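Local coordinates for molybdopterin-guanine dinucleotide biosynthesis protein A (MobA) (Archaeoglobus fulgidus, PDB 3NGW) that probably transfers a guanylyl group from GTP to molybdopterin, a nucleotidyltransferase step in making the molybdenum cofactor, at residues V5-V10 and F43-E48; G25-E30 and S55-A60; A90-F95 and N178-D183. All coordinates share one frame; numbering follows the deposited sequence.

Contact 1 of 3, residues V5-V10 and F43-E48; sequences VLVGGV and FVCRDE
The parallel pairing of strands 2-6 and 40-44, neighbours in the Rossmann-like sheet of this GT-A-type domain, runs through V5 beside F43 and L6 beside V44 and continues into the glycine-rich turn after the first strand. In relatives that turn belongs to the nucleotide-binding loop, and the same role is probable here. V44 N donates to V5 O at 2.8 Å, and V44 O accepts from V7 N at 3.1 Å. Where the ladder ends, a water extends it, accepting from G8 N at 3.0 Å and donating to the same V44 O. On one face of the sheet V5 and F43 lie side by side, V5 CB standing 3.6 Å from F43 CD1, and V32 of helix 28-36 packs on both. V7 adds its CG1 at the edge of the F43 ring, 4.1 Å from CD1 and near the ring plane. The other face carries L6 and V44, pointing the same way, with L6 CD2 resting 4.0 Å from V44 CB. Beyond the strands the chains stay close: a beta carbon on G8 would run into the backbone N of R46. R46 runs alongside this glycine, its CB and CG within van der Waals reach of G8. Its CG sits between the backbone N and the carbonyl carbon (chi1 55°), and from there the chain is extended as far as NE. R46 NH2 forms a salt bridge with E17, which helps to fix the rotation of the guanidinium. R46 NH1 donates to G8 O at 3.2 Å in a fairly straight bond (158° at the hydrogen); the oxygen lies in the guanidinium plane, whereas NH1 stands well above the plane of the G8 carbonyl, 59° out of it.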
ATOM      1  N   VAL A   5      -3.225   0.127  -4.416  1.00 31.60           N
ATOM      2  CA  VAL A   5      -3.261  -0.867  -3.348  1.00 22.35           C
ATOM      3  C   VAL A   5      -2.362  -2.054  -3.700  1.00 30.36           C
ATOM      4  O   VAL A   5      -2.557  -2.709  -4.724  1.00 33.57           O
ATOM      5  CB  VAL A   5      -4.709  -1.354  -3.105  1.00 27.65           C
ATOM      6  CG1 VAL A   5      -4.767  -2.272  -1.879  1.00 25.08           C
ATOM      7  CG2 VAL A   5      -5.631  -0.143  -2.896  1.00 30.87           C
ATOM      8  N   LEU A   6      -1.363  -2.307  -2.859  1.00 28.29           N
ATOM      9  CA  LEU A   6      -0.427  -3.404  -3.085  1.00 30.26           C
ATOM     10  C   LEU A   6      -1.029  -4.698  -2.532  1.00 32.06           C
ATOM     11  O   LEU A   6      -1.119  -4.868  -1.316  1.00 40.92           O
ATOM     12  CB  LEU A   6       0.912  -3.099  -2.399  1.00 25.54           C
ATOM     13  CG  LEU A   6       1.605  -1.779  -2.749  1.00 32.08           C
ATOM     14  CD1 LEU A   6       2.872  -1.636  -1.924  1.00 27.93           C
ATOM     15  CD2 LEU A   6       1.937  -1.726  -4.229  1.00 27.26           C
ATOM     16  N   VAL A   7      -1.432  -5.607  -3.422  1.00 34.97           N
ATOM     17  CA  VAL A   7      -2.053  -6.868  -3.009  1.00 34.51           C
ATOM     18  C   VAL A   7      -1.293  -8.118  -3.448  1.00 35.46           C
ATOM     19  O   VAL A   7      -1.830  -9.224  -3.401  1.00 39.23           O
ATOM     20  CB  VAL A   7      -3.507  -6.983  -3.554  1.00 35.95           C
ATOM     21  CG1 VAL A   7      -4.279  -5.705  -3.261  1.00 32.62           C
ATOM     22  CG2 VAL A   7      -3.497  -7.279  -5.048  1.00 23.85           C
ATOM     23  N   GLY A   8      -0.045  -7.944  -3.865  1.00 39.56           N
ATOM     24  CA  GLY A   8       0.739  -9.083  -4.309  1.00 52.49           C
ATOM     25  C   GLY A   8       1.437  -9.823  -3.187  1.00 55.80           C
ATOM     26  O   GLY A   8       2.136 -10.817  -3.411  1.00 58.17           O
ATOM     27  N   GLY A   9       1.248  -9.331  -1.970  1.00 62.20           N
ATOM     28  CA  GLY A   9       1.869  -9.958  -0.824  1.00 71.91           C
ATOM     29  C   GLY A   9       1.468 -11.412  -0.670  1.00 75.29           C
ATOM     30  O   GLY A   9       0.286 -11.755  -0.694  1.00 77.31           O
ATOM     31  N   VAL A  10       2.463 -12.277  -0.525  1.00 82.60           N
ATOM     32  CA  VAL A  10       2.202 -13.694  -0.335  1.00 86.85           C
ATOM     33  C   VAL A  10       2.314 -13.977   1.165  1.00 90.06           C
ATOM     34  O   VAL A  10       3.388 -13.849   1.754  1.00 95.41           O
ATOM     35  CB  VAL A  10       3.214 -14.564  -1.126  1.00 84.26           C
ATOM     36  CG1 VAL A  10       4.642 -14.128  -0.820  1.00 80.78           C
ATOM     37  CG2 VAL A  10       3.016 -16.028  -0.777  1.00 88.97           C
ATOM     38  N   PHE A  43      -5.185  -1.849  -8.346  1.00 34.95           N
ATOM     39  CA  PHE A  43      -4.699  -2.846  -7.417  1.00 31.65           C
ATOM     40  C   PHE A  43      -3.491  -3.485  -8.077  1.00 34.85           C
ATOM     41  O   PHE A  43      -3.604  -4.100  -9.141  1.00 33.41           O
ATOM     42  CB  PHE A  43      -5.800  -3.861  -7.146  1.00 36.56           C
ATOM     43  CG  PHE A  43      -6.982  -3.273  -6.435  1.00 30.86           C
ATOM     44  CD1 PHE A  43      -7.039  -3.256  -5.043  1.00 36.34           C
ATOM     45  CD2 PHE A  43      -8.008  -2.672  -7.157  1.00 30.49           C
ATOM     46  CE1 PHE A  43      -8.114  -2.639  -4.375  1.00 38.56           C
ATOM     47  CE2 PHE A  43      -9.080  -2.056  -6.510  1.00 24.44           C
ATOM     48  CZ  PHE A  43      -9.135  -2.036  -5.116  1.00 27.97           C
ATOM     49  N   VAL A  44      -2.332  -3.307  -7.450  1.00 34.77           N
ATOM     50  CA  VAL A  44      -1.079  -3.821  -7.981  1.00 31.44           C
ATOM     51  C   VAL A  44      -0.759  -5.237  -7.523  1.00 32.96           C
ATOM     52  O   VAL A  44      -0.458  -5.477  -6.353  1.00 31.06           O
ATOM     53  CB  VAL A  44       0.089  -2.899  -7.597  1.00 33.40           C
ATOM     54  CG1 VAL A  44       1.357  -3.331  -8.336  1.00 18.87           C
ATOM     55  CG2 VAL A  44      -0.271  -1.458  -7.925  1.00 21.12           C
ATOM     56  N   CYS A  45      -0.823  -6.165  -8.469  1.00 30.60           N
ATOM     57  CA  CYS A  45      -0.561  -7.577  -8.214  1.00 36.84           C
ATOM     58  C   CYS A  45       0.911  -7.906  -8.385  1.00 35.95           C
ATOM     59  O   CYS A  45       1.656  -7.145  -9.004  1.00 41.08           O
ATOM     60  CB  CYS A  45      -1.386  -8.432  -9.175  1.00 29.97           C
ATOM     61  SG  CYS A  45      -3.139  -8.017  -9.167  1.00 37.26           S
ATOM     62  N   ARG A  46       1.329  -9.050  -7.852  1.00 39.21           N
ATOM     63  CA  ARG A  46       2.728  -9.467  -7.958  1.00 42.11           C
ATOM     64  C   ARG A  46       3.119  -9.857  -9.377  1.00 41.48           C
ATOM     65  O   ARG A  46       4.289  -9.769  -9.743  1.00 41.29           O
ATOM     66  CB  ARG A  46       3.003 -10.627  -7.007  1.00 35.79           C
ATOM     67  CG  ARG A  46       2.077 -11.784  -7.195  1.00 39.91           C
ATOM     68  CD  ARG A  46       2.451 -12.925  -6.296  1.00 33.91           C
ATOM     69  NE  ARG A  46       1.408 -13.932  -6.352  1.00 49.18           N
ATOM     70  CZ  ARG A  46       0.376 -13.992  -5.517  1.00 46.04           C
ATOM     71  NH1 ARG A  46       0.250 -13.104  -4.537  1.00 32.56           N
ATOM     72  NH2 ARG A  46      -0.550 -14.926  -5.691  1.00 44.86           N
ATOM     73  N   ASP A  47       2.143 -10.290 -10.169  1.00 39.73           N
ATOM     74  CA  ASP A  47       2.387 -10.669 -11.561  1.00 38.42           C
ATOM     75  C   ASP A  47       1.064 -10.731 -12.302  1.00 37.52           C
ATOM     76  O   ASP A  47       0.001 -10.714 -11.687  1.00 38.53           O
ATOM     77  CB  ASP A  47       3.102 -12.020 -11.645  1.00 42.13           C
ATOM     78  CG  ASP A  47       2.336 -13.129 -10.966  1.00 39.39           C
ATOM     79  OD1 ASP A  47       2.939 -14.183 -10.691  1.00 51.05           O
ATOM     80  OD2 ASP A  47       1.131 -12.953 -10.713  1.00 51.64           O
ATOM     81  N   GLU A  48       1.137 -10.792 -13.626  1.00 34.35           N
ATOM     82  CA  GLU A  48      -0.049 -10.827 -14.473  1.00 33.66           C
ATOM     83  C   GLU A  48      -0.947 -12.017 -14.157  1.00 37.23           C
ATOM     84  O   GLU A  48      -2.164 -11.958 -14.327  1.00 44.26           O
ATOM     85  CB  GLU A  48       0.385 -10.845 -15.941  1.00 33.77           C
ATOM     86  CG  GLU A  48      -0.751 -10.914 -16.942  1.00 49.18           C
ATOM     87  CD  GLU A  48      -0.294 -10.610 -18.365  1.00 56.87           C
ATOM     88  OE1 GLU A  48       0.764 -11.126 -18.787  1.00 65.21           O
ATOM     89  OE2 GLU A  48      -1.002  -9.860 -19.071  1.00 59.53           O
TER
HETATM   90  O   HOH W   1       2.057  -5.842  -4.251  1.00 44.89           O

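Contact 2 of 3, residues G25-E30 and S55-A60; sequences GKKLIE and SSRYEA
In Y58 and E30 alike, CG stands anti to the carbonyl carbon and beside the backbone N (chi1 -48° and -49°), and the two side chains, one from each segment, cross at about a right angle with the phenol and carboxylate nearly perpendicular. Y58 OH donates to E30 OE2 at 2.9 Å, meeting the oxygen on its anti side and a little out of the carboxylate plane; seen from the tyrosine, the acceptor lies at the ring edge. The same hydroxyl also accepts. R57 turns at chi3 (63°), and its NH2 donates to Y58 OH at 2.9 Å, while R57 CB lies over one ring face, offset toward the rim. Carboxylate, hydroxyl and guanidinium thus form a short hydrogen-bonded chain, in which the opposite charges of E30 and R57 remain apart. This chain of bonds spans two connections of the Rossmann-like fold: helix 28-36, which begins just after K27 and links strands 2-6 and 40-44, and the loop that leads from helix 48-55 to strand 62-63. I29 fills in beside it, with CG2 3.6 Å from Y58 OH and 3.8 Å from Y58 CE2. A phenylalanine in place of Y58 would probably leave E30 OE2 without this donor and R57 NH2 without this acceptor, and the guanidinium held at fewer points. Two positive groups also lie close, since K27, extended beyond CG, brings NZ over one face of the guanidinium, 3.3 Å from R57 NH2. Both are donors and do not bond to each other. E20 probably eases the repulsion, forming salt bridges with K27 NZ through one carboxylate oxygen and with R57 NH1 through the other.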
ATOM      1  N   GLY A  25     -15.372 -12.696   8.498  1.00 41.79           N
ATOM      2  CA  GLY A  25     -16.182 -13.335   7.476  1.00 38.16           C
ATOM      3  C   GLY A  25     -16.048 -12.806   6.062  1.00 42.96           C
ATOM      4  O   GLY A  25     -16.826 -13.184   5.180  1.00 43.79           O
ATOM      5  N   LYS A  26     -15.069 -11.940   5.831  1.00 38.01           N
ATOM      6  CA  LYS A  26     -14.861 -11.371   4.501  1.00 44.75           C
ATOM      7  C   LYS A  26     -13.376 -11.422   4.145  1.00 35.97           C
ATOM      8  O   LYS A  26     -12.527 -11.147   4.982  1.00 40.81           O
ATOM      9  CB  LYS A  26     -15.355  -9.922   4.479  1.00 41.90           C
ATOM     10  CG  LYS A  26     -15.304  -9.250   3.116  1.00 42.56           C
ATOM     11  CD  LYS A  26     -15.359  -7.735   3.276  1.00 42.49           C
ATOM     12  CE  LYS A  26     -16.608  -7.288   4.015  1.00 42.53           C
ATOM     13  NZ  LYS A  26     -16.558  -5.847   4.379  1.00 47.70           N
ATOM     14  N   LYS A  27     -13.071 -11.783   2.905  1.00 31.06           N
ATOM     15  CA  LYS A  27     -11.688 -11.867   2.454  1.00 37.99           C
ATOM     16  C   LYS A  27     -11.005 -10.502   2.496  1.00 35.14           C
ATOM     17  O   LYS A  27     -11.664  -9.473   2.366  1.00 42.71           O
ATOM     18  CB  LYS A  27     -11.639 -12.417   1.031  1.00 29.39           C
ATOM     19  CG  LYS A  27     -12.126 -13.843   0.897  1.00 34.00           C
ATOM     20  CD  LYS A  27     -11.910 -14.351  -0.524  1.00 38.59           C
ATOM     21  CE  LYS A  27     -12.366 -15.796  -0.667  1.00 43.26           C
ATOM     22  NZ  LYS A  27     -12.114 -16.343  -2.033  1.00 41.16           N
ATOM     23  N   LEU A  28      -9.689 -10.484   2.671  1.00 43.71           N
ATOM     24  CA  LEU A  28      -8.987  -9.211   2.714  1.00 38.16           C
ATOM     25  C   LEU A  28      -9.095  -8.449   1.410  1.00 29.40           C
ATOM     26  O   LEU A  28      -9.194  -7.227   1.420  1.00 35.73           O
ATOM     27  CB  LEU A  28      -7.519  -9.407   3.070  1.00 38.60           C
ATOM     28  CG  LEU A  28      -7.231  -9.459   4.566  1.00 39.47           C
ATOM     29  CD1 LEU A  28      -5.735  -9.604   4.765  1.00 36.37           C
ATOM     30  CD2 LEU A  28      -7.747  -8.203   5.258  1.00 42.21           C
ATOM     31  N   ILE A  29      -9.068  -9.155   0.288  1.00 34.08           N
ATOM     32  CA  ILE A  29      -9.176  -8.462  -0.989  1.00 34.42           C
ATOM     33  C   ILE A  29     -10.518  -7.732  -1.103  1.00 33.03           C
ATOM     34  O   ILE A  29     -10.585  -6.647  -1.676  1.00 36.31           O
ATOM     35  CB  ILE A  29      -9.014  -9.419  -2.185  1.00 30.97           C
ATOM     36  CG1 ILE A  29      -9.086  -8.622  -3.482  1.00 30.97           C
ATOM     37  CG2 ILE A  29     -10.069 -10.512  -2.139  1.00 35.06           C
ATOM     38  CD1 ILE A  29      -7.979  -7.558  -3.626  1.00 25.68           C
ATOM     39  N   GLU A  30     -11.579  -8.308  -0.546  1.00 35.43           N
ATOM     40  CA  GLU A  30     -12.886  -7.662  -0.614  1.00 40.26           C
ATOM     41  C   GLU A  30     -12.928  -6.470   0.335  1.00 39.24           C
ATOM     42  O   GLU A  30     -13.673  -5.517   0.113  1.00 45.92           O
ATOM     43  CB  GLU A  30     -13.990  -8.674  -0.301  1.00 40.90           C
ATOM     44  CG  GLU A  30     -13.811  -9.945  -1.117  1.00 52.34           C
ATOM     45  CD  GLU A  30     -14.968 -10.923  -1.026  1.00 55.74           C
ATOM     46  OE1 GLU A  30     -15.642 -10.981   0.031  1.00 49.19           O
ATOM     47  OE2 GLU A  30     -15.175 -11.656  -2.022  1.00 47.77           O
ATOM     48  N   SER A  55      -8.960 -10.391 -11.513  1.00 42.74           N
ATOM     49  CA  SER A  55      -9.870  -9.717 -12.451  1.00 43.05           C
ATOM     50  C   SER A  55     -11.040 -10.581 -12.903  1.00 38.79           C
ATOM     51  O   SER A  55     -12.092 -10.064 -13.289  1.00 44.01           O
ATOM     52  CB  SER A  55      -9.121  -9.220 -13.690  1.00 37.03           C
ATOM     53  OG  SER A  55      -8.752 -10.314 -14.508  1.00 63.13           O
ATOM     54  N   SER A  56     -10.867 -11.894 -12.878  1.00 37.24           N
ATOM     55  CA  SER A  56     -11.964 -12.757 -13.282  1.00 41.46           C
ATOM     56  C   SER A  56     -12.911 -12.914 -12.093  1.00 44.12           C
ATOM     57  O   SER A  56     -13.996 -13.470 -12.221  1.00 40.35           O
ATOM     58  CB  SER A  56     -11.448 -14.125 -13.758  1.00 45.30           C
ATOM     59  OG  SER A  56     -10.719 -14.793 -12.743  1.00 56.11           O
ATOM     60  N   ARG A  57     -12.505 -12.400 -10.937  1.00 40.62           N
ATOM     61  CA  ARG A  57     -13.340 -12.475  -9.746  1.00 35.65           C
ATOM     62  C   ARG A  57     -14.023 -11.148  -9.450  1.00 32.90           C
ATOM     63  O   ARG A  57     -15.181 -11.115  -9.046  1.00 40.26           O
ATOM     64  CB  ARG A  57     -12.505 -12.892  -8.526  1.00 34.48           C
ATOM     65  CG  ARG A  57     -12.383 -14.396  -8.329  1.00 43.22           C
ATOM     66  CD  ARG A  57     -11.253 -14.770  -7.372  1.00 37.29           C
ATOM     67  NE  ARG A  57     -11.455 -14.258  -6.022  1.00 50.80           N
ATOM     68  CZ  ARG A  57     -10.553 -14.340  -5.046  1.00 50.32           C
ATOM     69  NH1 ARG A  57      -9.379 -14.917  -5.272  1.00 37.38           N
ATOM     70  NH2 ARG A  57     -10.822 -13.840  -3.844  1.00 44.87           N
ATOM     71  N   TYR A  58     -13.306 -10.055  -9.668  1.00 36.90           N
ATOM     72  CA  TYR A  58     -13.827  -8.730  -9.371  1.00 32.84           C
ATOM     73  C   TYR A  58     -13.609  -7.751 -10.516  1.00 33.97           C
ATOM     74  O   TYR A  58     -12.597  -7.808 -11.208  1.00 40.32           O
ATOM     75  CB  TYR A  58     -13.128  -8.190  -8.128  1.00 31.33           C
ATOM     76  CG  TYR A  58     -13.078  -9.172  -6.985  1.00 29.50           C
ATOM     77  CD1 TYR A  58     -14.224  -9.499  -6.283  1.00 25.36           C
ATOM     78  CD2 TYR A  58     -11.885  -9.776  -6.605  1.00 31.69           C
ATOM     79  CE1 TYR A  58     -14.184 -10.402  -5.231  1.00 34.03           C
ATOM     80  CE2 TYR A  58     -11.835 -10.687  -5.546  1.00 25.30           C
ATOM     81  CZ  TYR A  58     -12.983 -10.994  -4.867  1.00 31.92           C
ATOM     82  OH  TYR A  58     -12.970 -11.891  -3.827  1.00 33.13           O
ATOM     83  N   GLU A  59     -14.568  -6.850 -10.695  1.00 29.67           N
ATOM     84  CA  GLU A  59     -14.499  -5.829 -11.721  1.00 28.17           C
ATOM     85  C   GLU A  59     -13.744  -4.642 -11.122  1.00 31.97           C
ATOM     86  O   GLU A  59     -14.349  -3.775 -10.483  1.00 34.79           O
ATOM     87  CB  GLU A  59     -15.906  -5.385 -12.091  1.00 40.63           C
ATOM     88  CG  GLU A  59     -16.019  -4.597 -13.371  1.00 54.35           C
ATOM     89  CD  GLU A  59     -16.294  -5.495 -14.559  1.00 76.72           C
ATOM     90  OE1 GLU A  59     -15.387  -6.282 -14.924  1.00 81.10           O
ATOM     91  OE2 GLU A  59     -17.418  -5.423 -15.120  1.00 77.79           O
ATOM     92  N   ALA A  60     -12.425  -4.619 -11.304  1.00 33.02           N
ATOM     93  CA  ALA A  60     -11.578  -3.541 -10.792  1.00 30.27           C
ATOM     94  C   ALA A  60     -10.346  -3.489 -11.674  1.00 31.33           C
ATOM     95  O   ALA A  60     -10.138  -4.376 -12.490  1.00 41.88           O
ATOM     96  CB  ALA A  60     -11.183  -3.812  -9.338  1.00 20.88           C
TER

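Contact 3 of 3, residues A90-F95 and N178-D183; sequences AIDMPF and NINTPD
D92 and I179 join the turn after strand 86-90 to the segment that enters the C-terminal helix 182-194. The first segment opens with a type I turn from A90 to M93, and this turn presents D92 O to the second. I179 N donates to D92 O at 2.9 Å, with a bent N-H geometry of 138°, and N178 CA adds a C-H...O contact to D92 O at 3.4 Å. Around this main-chain joint the side chains settle in pairs. M93, a selenomethionine in the crystal, has CG anti to the carbonyl carbon (chi1 -70°), and its chain then bends at chi3. N178 has its CG in the same relation to its own backbone (chi1 -82°), and the two side chains lie alongside, pointing the same way. The amide oxygen N178 OD1 rests 3.4 Å from M93 CG and 3.5 Å from D92 CB, while N178 ND2 comes near the selenium of M93. These are contacts of van der Waals kind between a polar amide and an apolar chain. I179 extends its CD1 to within 3.8 Å of P94 CG, the two side chains crossing obliquely. P94 CG also sits over the centre of the F95 ring, which packs on C192 of the C24-C192 disulfide. The backbone N of N180 bonds to D184, a calcium-binding residue of this protein, and the N180 side chain lies about 4 Å from that of D184 and about 5 Å from a bound calcium ion. D92 and N180 cross at about a right angle, D92 OD2 remaining 3.7 Å from N180 ND2 without a hydrogen bond. Main-chain and apolar contacts therefore do the joining, which implies that D92 keeps its carboxylate for a salt bridge with K18 and not for N180.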
ATOM      1  N   ALA A  90      -0.941  -0.865   1.474  1.00 44.71           N
ATOM      2  CA  ALA A  90      -0.793  -2.296   1.326  1.00 39.94           C
ATOM      3  C   ALA A  90      -2.047  -2.983   1.847  1.00 40.99           C
ATOM      4  O   ALA A  90      -2.715  -2.482   2.754  1.00 44.03           O
ATOM      5  CB  ALA A  90       0.425  -2.766   2.079  1.00 31.44           C
ATOM      6  N   ILE A  91      -2.370  -4.122   1.249  1.00 31.28           N
ATOM      7  CA  ILE A  91      -3.523  -4.902   1.648  1.00 34.51           C
ATOM      8  C   ILE A  91      -3.327  -5.384   3.081  1.00 38.09           C
ATOM      9  O   ILE A  91      -4.293  -5.713   3.761  1.00 42.44           O
ATOM     10  CB  ILE A  91      -3.690  -6.127   0.735  1.00 31.86           C
ATOM     11  CG1 ILE A  91      -5.024  -6.808   1.010  1.00 34.64           C
ATOM     12  CG2 ILE A  91      -2.554  -7.109   0.980  1.00 33.20           C
ATOM     13  CD1 ILE A  91      -5.402  -7.858  -0.026  1.00 27.90           C
ATOM     14  N   ASP A  92      -2.072  -5.422   3.526  1.00 40.83           N
ATOM     15  CA  ASP A  92      -1.733  -5.869   4.872  1.00 43.57           C
ATOM     16  C   ASP A  92      -2.359  -4.979   5.940  1.00 43.19           C
ATOM     17  O   ASP A  92      -2.455  -5.370   7.103  1.00 49.93           O
ATOM     18  CB  ASP A  92      -0.213  -5.889   5.068  1.00 47.20           C
ATOM     19  CG  ASP A  92       0.508  -6.704   4.007  1.00 55.68           C
ATOM     20  OD1 ASP A  92       0.424  -6.347   2.809  1.00 55.90           O
ATOM     21  OD2 ASP A  92       1.169  -7.700   4.368  1.00 61.00           O
HETATM   22  N   MSE A  93      -2.769  -3.780   5.549  1.00 38.19           N
HETATM   23  CA  MSE A  93      -3.404  -2.838   6.467  1.00 40.39           C
HETATM   24  C   MSE A  93      -4.868  -2.681   6.031  1.00 36.83           C
HETATM   25  O   MSE A  93      -5.192  -1.812   5.223  1.00 39.90           O
HETATM   26  CB  MSE A  93      -2.669  -1.492   6.410  1.00 33.01           C
HETATM   27  CG  MSE A  93      -1.279  -1.529   7.031  1.00 38.88           C
HETATM   28 SE   MSE A  93      -0.183   0.047   6.720  1.00 55.12          SE
HETATM   29  CE  MSE A  93       0.924  -0.628   5.274  1.00 44.57           C
ATOM     30  N   PRO A  94      -5.767  -3.526   6.558  1.00 31.00           N
ATOM     31  CA  PRO A  94      -7.190  -3.480   6.209  1.00 37.51           C
ATOM     32  C   PRO A  94      -8.027  -2.419   6.916  1.00 42.26           C
ATOM     33  O   PRO A  94      -9.177  -2.200   6.542  1.00 38.79           O
ATOM     34  CB  PRO A  94      -7.661  -4.874   6.569  1.00 31.17           C
ATOM     35  CG  PRO A  94      -6.921  -5.102   7.839  1.00 31.37           C
ATOM     36  CD  PRO A  94      -5.508  -4.655   7.467  1.00 32.75           C
ATOM     37  N   PHE A  95      -7.462  -1.769   7.931  1.00 38.92           N
ATOM     38  CA  PHE A  95      -8.200  -0.756   8.677  1.00 34.04           C
ATOM     39  C   PHE A  95      -7.826   0.672   8.334  1.00 42.58           C
ATOM     40  O   PHE A  95      -8.179   1.590   9.070  1.00 42.13           O
ATOM     41  CB  PHE A  95      -8.009  -0.973  10.176  1.00 42.14           C
ATOM     42  CG  PHE A  95      -8.374  -2.347  10.629  1.00 43.24           C
ATOM     43  CD1 PHE A  95      -9.626  -2.876  10.329  1.00 41.94           C
ATOM     44  CD2 PHE A  95      -7.464  -3.123  11.335  1.00 44.37           C
ATOM     45  CE1 PHE A  95      -9.973  -4.160  10.731  1.00 45.54           C
ATOM     46  CE2 PHE A  95      -7.797  -4.406  11.745  1.00 50.45           C
ATOM     47  CZ  PHE A  95      -9.056  -4.928  11.438  1.00 54.43           C
ATOM     48  N   ASN A 178      -0.764  -3.761  10.810  1.00 36.87           N
ATOM     49  CA  ASN A 178      -0.450  -4.706   9.751  1.00 32.33           C
ATOM     50  C   ASN A 178      -0.795  -6.130  10.149  1.00 33.99           C
ATOM     51  O   ASN A 178      -0.752  -6.481  11.325  1.00 31.57           O
ATOM     52  CB  ASN A 178       1.045  -4.631   9.412  1.00 36.58           C
ATOM     53  CG  ASN A 178       1.382  -3.485   8.466  1.00 28.45           C
ATOM     54  OD1 ASN A 178       1.415  -3.661   7.248  1.00 38.05           O
ATOM     55  ND2 ASN A 178       1.623  -2.307   9.024  1.00 30.64           N
ATOM     56  N   ILE A 179      -1.143  -6.943   9.159  1.00 34.26           N
ATOM     57  CA  ILE A 179      -1.444  -8.347   9.396  1.00 29.41           C
ATOM     58  C   ILE A 179      -0.396  -9.200   8.695  1.00 31.85           C
ATOM     59  O   ILE A 179      -0.422  -9.334   7.471  1.00 32.04           O
ATOM     60  CB  ILE A 179      -2.802  -8.759   8.829  1.00 35.65           C
ATOM     61  CG1 ILE A 179      -3.921  -7.975   9.513  1.00 30.15           C
ATOM     62  CG2 ILE A 179      -2.997 -10.260   9.012  1.00 32.17           C
ATOM     63  CD1 ILE A 179      -5.310  -8.379   9.049  1.00 37.58           C
ATOM     64  N   ASN A 180       0.526  -9.777   9.462  1.00 33.29           N
ATOM     65  CA  ASN A 180       1.572 -10.613   8.872  1.00 31.19           C
ATOM     66  C   ASN A 180       1.732 -11.976   9.543  1.00 35.86           C
ATOM     67  O   ASN A 180       2.124 -12.943   8.893  1.00 35.89           O
ATOM     68  CB  ASN A 180       2.927  -9.895   8.923  1.00 29.95           C
ATOM     69  CG  ASN A 180       2.917  -8.558   8.198  1.00 40.13           C
ATOM     70  OD1 ASN A 180       2.276  -7.603   8.639  1.00 33.70           O
ATOM     71  ND2 ASN A 180       3.630  -8.485   7.076  1.00 33.19           N
ATOM     72  N   THR A 181       1.433 -12.051  10.837  1.00 34.98           N
ATOM     73  CA  THR A 181       1.596 -13.292  11.588  1.00 30.81           C
ATOM     74  C   THR A 181       0.366 -13.762  12.371  1.00 29.33           C
ATOM     75  O   THR A 181      -0.580 -13.016  12.563  1.00 34.03           O
ATOM     76  CB  THR A 181       2.749 -13.151  12.579  1.00 32.03           C
ATOM     77  OG1 THR A 181       2.537 -11.987  13.382  1.00 29.46           O
ATOM     78  CG2 THR A 181       4.053 -13.019  11.857  1.00 24.83           C
ATOM     79  N   PRO A 182       0.382 -15.016  12.850  1.00 33.04           N
ATOM     80  CA  PRO A 182      -0.745 -15.568  13.613  1.00 33.56           C
ATOM     81  C   PRO A 182      -1.310 -14.650  14.694  1.00 37.42           C
ATOM     82  O   PRO A 182      -2.528 -14.542  14.835  1.00 40.52           O
ATOM     83  CB  PRO A 182      -0.171 -16.857  14.184  1.00 29.70           C
ATOM     84  CG  PRO A 182       0.743 -17.313  13.065  1.00 35.44           C
ATOM     85  CD  PRO A 182       1.455 -16.018  12.705  1.00 26.34           C
ATOM     86  N   ASP A 183      -0.445 -13.997  15.465  1.00 30.47           N
ATOM     87  CA  ASP A 183      -0.930 -13.096  16.503  1.00 37.09           C
ATOM     88  C   ASP A 183      -1.708 -11.889  15.930  1.00 40.23           C
ATOM     89  O   ASP A 183      -2.536 -11.297  16.621  1.00 45.49           O
ATOM     90  CB  ASP A 183       0.224 -12.617  17.397  1.00 33.96           C
ATOM     91  CG  ASP A 183       1.400 -12.072  16.609  1.00 39.54           C
ATOM     92  OD1 ASP A 183       1.920 -11.013  16.991  1.00 39.82           O
ATOM     93  OD2 ASP A 183       1.819 -12.704  15.624  1.00 43.29           O
TER

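The three contacts illustrate how chemistry follows depth in a Rossmann-like domain. Contact 1 is buried and joins neighbouring strands by a backbone ladder and hydrocarbon, with one arginine bond at its loop end; contact 2, at the surface, works through charged and hydroxyl side chains; contact 3, partly buried, docks a turn on a linker by one main-chain bond with mixed packing. Helix 28-36 begins in contact 2 and leads to strand 40-44 of contact 1, and V7 CG1, just after strand 2-6, packs on I29 CD1. The first strand meets contact 3 through a probable hydrogen bond from I91 N to L6 O, and L28 packs against P94, bringing contacts 2 and 3 together.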